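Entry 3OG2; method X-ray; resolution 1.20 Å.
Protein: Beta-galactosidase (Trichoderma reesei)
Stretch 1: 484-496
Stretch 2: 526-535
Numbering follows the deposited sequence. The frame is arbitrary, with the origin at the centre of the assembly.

Stretch 1 484-496: VLYGGAQELHEFA
Stretch 2 526-535: TVVLQWTASS

Two antiparallel strands, 492-496 and 527-532, carry this contact, their axes 4.7 Å apart at closest and their directions 161° apart. The register pairs Leu 492 with Thr 532, His 493 with Trp 531, Glu 494 with Gln 530, Phe 495 with Leu 529 and Ala 496 with Val 528; CA-CA distances alternate between about 4.2 Å at non-hydrogen-bonded pairs and 5.5 Å at hydrogen-bonded ones. Backbone angles are extended throughout, from -82/133 at Leu 492 to -156/155 at Trp 531.

The ladder is regular. His 493 N to Trp 531 O is 2.8 Å and Trp 531 N to His 493 O 3.0 Å; Phe 495 N to Leu 529 O is 3.0 Å and Leu 529 N to Phe 495 O 2.8 Å. Beyond the strand, Ala 533 N donates to Glu 491 O (2.9 Å) and Gln 490 N to Ala 533 O (2.8 Å). A type II turn from Gly 488 to Glu 491, with Gln 490 at 73/3, closes through Glu 491 N to Gly 488 O, 3.1 Å.

His 493, Phe 495, Leu 529 and Trp 531 share one sheet face. Trp 531, with chi1 50° (p) and chi2 -67°, loses 124 Å² to the other stretch, the largest share of any residue. Its p rotamer accompanies an indole whose end comes nearer the partner: His 493 CB lies over the five-membered ring, 4.0 Å from its centroid, while Leu 485 CB meets Trp 531 CZ2 at 4.0 Å. Gly 487 N lies 3.8 Å from Trp 531 CH2; separately, a CB on Gly 487 would clash with His 493 CD2, 2.5 Å away. Phe 495 is also p (59°, chi2 -77°), placing CE1 3.6 Å from Trp 531 NE1 and its face under Leu 529 CB, 4.0 Å from the ring centroid. Leu 529 takes m with chi2 90°, bringing CD1 to 3.7 Å from Phe 495 CE2. His 493, m (-76°, chi2 -72°), directs NE2 to Glu 491 OE1 at 2.8 Å, so NE2 of the buried imidazole is satisfied within its own stretch, while ND1 is hydrogen-bonded elsewhere in the structure.

The opposite face mixes polar and apolar groups. Glu 494 (t, t, chi3 -81°) and Gln 530 (t, t, chi3 77°) extend from a close pair, and Gln 530 NE2 donates to Glu 494 OE1 at 2.8 Å. Leu 492, t with chi2 68°, sets CD1 3.3 Å from Gln 530 CG and 3.5 Å from Thr 532 OG1. Small Ala 496 fits Val 528 (t), CB to CG2 4.0 Å. In all, 926 Å² is buried.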

# COMPACT_ATOMS: atom_id res chain seq x y z
N VAL A 484 -26.39 15.22 6.52
CA VAL A 484 -25.56 15.01 7.71
C VAL A 484 -24.43 16.01 7.65
O VAL A 484 -23.64 16.00 6.68
CB VAL A 484 -25.00 13.58 7.78
CG1 VAL A 484 -24.18 13.42 9.08
CG2 VAL A 484 -26.15 12.57 7.69
N LEU A 485 -24.37 16.87 8.66
CA LEU A 485 -23.37 17.93 8.77
C LEU A 485 -22.51 17.69 10.02
O LEU A 485 -23.04 17.13 11.03
CB LEU A 485 -24.04 19.30 8.99
CG LEU A 485 -24.96 19.76 7.86
CD1 LEU A 485 -25.59 21.11 8.21
CD2 LEU A 485 -24.16 19.87 6.56
N TYR A 486 -21.25 18.09 9.98
CA TYR A 486 -20.45 17.90 11.18
C TYR A 486 -19.47 19.04 11.40
O TYR A 486 -19.05 19.76 10.49
CB TYR A 486 -19.67 16.54 11.18
CG TYR A 486 -18.58 16.51 10.10
CD1 TYR A 486 -18.91 16.14 8.80
CD2 TYR A 486 -17.26 16.84 10.36
CE1 TYR A 486 -17.93 16.11 7.81
CE2 TYR A 486 -16.28 16.83 9.39
CZ TYR A 486 -16.64 16.45 8.09
OH TYR A 486 -15.65 16.44 7.10
N GLY A 487 -19.10 19.20 12.69
CA GLY A 487 -18.00 20.10 13.08
C GLY A 487 -17.14 19.42 14.12
O GLY A 487 -17.58 18.49 14.80
N GLY A 488 -15.93 19.89 14.30
CA GLY A 488 -15.12 19.48 15.45
C GLY A 488 -15.82 19.91 16.72
O GLY A 488 -16.55 20.91 16.78
N ALA A 489 -15.58 19.16 17.77
CA ALA A 489 -16.22 19.50 19.06
C ALA A 489 -15.95 20.94 19.49
O ALA A 489 -14.84 21.47 19.35
CB ALA A 489 -15.73 18.55 20.13
N GLN A 490 -17.01 21.55 20.04
CA GLN A 490 -17.00 22.92 20.57
C GLN A 490 -16.96 23.97 19.45
O GLN A 490 -16.88 25.19 19.77
CB GLN A 490 -15.87 23.19 21.58
CG GLN A 490 -16.12 22.33 22.83
CD GLN A 490 -17.63 22.17 23.00
OE1 GLN A 490 -18.36 23.17 23.00
NE2 GLN A 490 -18.08 20.92 23.12
N GLU A 491 -17.00 23.60 18.18
CA GLU A 491 -17.08 24.61 17.10
C GLU A 491 -18.50 25.10 16.91
O GLU A 491 -19.45 24.28 16.85
CB GLU A 491 -16.59 24.00 15.80
CG GLU A 491 -15.10 23.72 15.67
CD GLU A 491 -14.79 22.84 14.45
OE1 GLU A 491 -15.64 22.64 13.55
OE2 GLU A 491 -13.63 22.31 14.43
N LEU A 492 -18.68 26.42 16.81
CA LEU A 492 -19.96 26.97 16.44
C LEU A 492 -20.08 26.94 14.93
O LEU A 492 -19.13 27.35 14.25
CB LEU A 492 -20.10 28.42 16.87
CG LEU A 492 -21.40 29.17 16.51
CD1 LEU A 492 -22.61 28.61 17.26
CD2 LEU A 492 -21.28 30.67 16.84
N HIS A 493 -21.21 26.47 14.44
CA HIS A 493 -21.47 26.45 12.99
C HIS A 493 -22.83 27.03 12.67
O HIS A 493 -23.72 27.10 13.53
CB HIS A 493 -21.43 24.99 12.48
CG HIS A 493 -19.98 24.57 12.41
ND1 HIS A 493 -19.19 25.11 11.41
CD2 HIS A 493 -19.19 23.78 13.16
CE1 HIS A 493 -17.97 24.62 11.55
NE2 HIS A 493 -17.97 23.83 12.61
N GLU A 494 -22.97 27.50 11.42
CA GLU A 494 -24.26 28.02 10.99
C GLU A 494 -24.52 27.57 9.55
O GLU A 494 -23.56 27.50 8.75
CB GLU A 494 -24.23 29.55 11.13
CG GLU A 494 -25.63 30.12 10.91
CD GLU A 494 -25.56 31.64 11.02
OE1 GLU A 494 -25.56 32.18 12.16
OE2 GLU A 494 -25.44 32.26 9.92
N PHE A 495 -25.78 27.29 9.24
CA PHE A 495 -26.15 27.02 7.86
C PHE A 495 -27.53 27.63 7.63
O PHE A 495 -28.28 27.90 8.57
CB PHE A 495 -26.11 25.54 7.48
CG PHE A 495 -27.01 24.65 8.29
CD1 PHE A 495 -26.65 24.26 9.59
CD2 PHE A 495 -28.17 24.19 7.70
CE1 PHE A 495 -27.48 23.39 10.30
CE2 PHE A 495 -29.00 23.34 8.40
CZ PHE A 495 -28.64 22.94 9.69
N ALA A 496 -27.84 27.81 6.37
CA ALA A 496 -29.12 28.42 6.06
C ALA A 496 -29.72 27.64 4.88
O ALA A 496 -29.02 27.30 3.94
CB ALA A 496 -28.97 29.88 5.69
N THR A 526 -36.16 31.83 4.44
CA THR A 526 -34.87 31.19 4.64
C THR A 526 -34.67 30.84 6.11
O THR A 526 -34.81 31.70 7.00
CB THR A 526 -33.74 32.11 4.19
OG1 THR A 526 -33.88 32.27 2.79
CG2 THR A 526 -32.38 31.46 4.44
N VAL A 527 -34.36 29.61 6.41
CA VAL A 527 -34.21 29.16 7.78
C VAL A 527 -32.72 29.14 8.13
O VAL A 527 -31.92 28.48 7.45
CB VAL A 527 -34.85 27.76 7.92
CG1 VAL A 527 -34.72 27.38 9.40
CG2 VAL A 527 -36.30 27.67 7.45
N VAL A 528 -32.33 29.84 9.17
CA VAL A 528 -30.95 29.91 9.60
C VAL A 528 -30.80 29.16 10.92
O VAL A 528 -31.55 29.41 11.87
CB VAL A 528 -30.48 31.37 9.74
CG1 VAL A 528 -29.01 31.41 10.10
CG2 VAL A 528 -30.80 32.15 8.46
N LEU A 529 -29.84 28.22 10.92
CA LEU A 529 -29.66 27.35 12.07
C LEU A 529 -28.24 27.48 12.56
O LEU A 529 -27.34 27.38 11.77
CB LEU A 529 -29.91 25.87 11.69
CG LEU A 529 -31.34 25.56 11.23
CD1 LEU A 529 -31.43 25.75 9.69
CD2 LEU A 529 -31.82 24.17 11.57
N GLN A 530 -28.07 27.69 13.86
CA GLN A 530 -26.77 27.74 14.49
C GLN A 530 -26.67 26.60 15.50
O GLN A 530 -27.64 26.28 16.20
CB GLN A 530 -26.62 29.09 15.20
CG GLN A 530 -25.18 29.52 15.34
CD GLN A 530 -25.13 30.97 15.78
OE1 GLN A 530 -25.38 31.14 16.95
NE2 GLN A 530 -24.83 31.87 14.89
N TRP A 531 -25.49 25.99 15.64
CA TRP A 531 -25.38 24.92 16.60
C TRP A 531 -23.91 24.83 16.98
O TRP A 531 -23.05 25.23 16.17
CB TRP A 531 -25.88 23.61 15.99
CG TRP A 531 -25.27 23.28 14.62
CD1 TRP A 531 -25.35 23.84 13.38
CD2 TRP A 531 -24.39 22.18 14.38
NE1 TRP A 531 -24.59 23.14 12.44
CE2 TRP A 531 -23.98 22.13 12.99
CE3 TRP A 531 -23.89 21.18 15.27
CZ2 TRP A 531 -23.14 21.16 12.45
CZ3 TRP A 531 -23.07 20.25 14.72
CH2 TRP A 531 -22.71 20.23 13.39
N THR A 532 -23.64 24.32 18.17
CA THR A 532 -22.25 24.09 18.56
C THR A 532 -22.02 22.60 18.65
O THR A 532 -22.75 21.91 19.38
CB THR A 532 -21.97 24.77 19.92
OG1 THR A 532 -22.09 26.19 19.74
CG2 THR A 532 -20.55 24.49 20.37
N ALA A 533 -21.07 22.09 17.87
CA ALA A 533 -20.90 20.64 17.78
C ALA A 533 -20.43 20.07 19.11
O ALA A 533 -19.64 20.64 19.87
CB ALA A 533 -19.90 20.39 16.66
N SER A 534 -20.97 18.86 19.39
CA SER A 534 -20.64 18.19 20.64
C SER A 534 -20.96 16.74 20.46
O SER A 534 -21.43 16.34 19.40
CB SER A 534 -21.42 18.75 21.84
OG SER A 534 -22.78 18.31 21.77
N SER A 535 -20.75 15.93 21.50
CA SER A 535 -21.09 14.51 21.36
C SER A 535 -22.58 14.28 21.35
O SER A 535 -23.02 13.15 21.11
CB SER A 535 -20.45 13.75 22.52
OG SER A 535 -20.96 14.32 23.70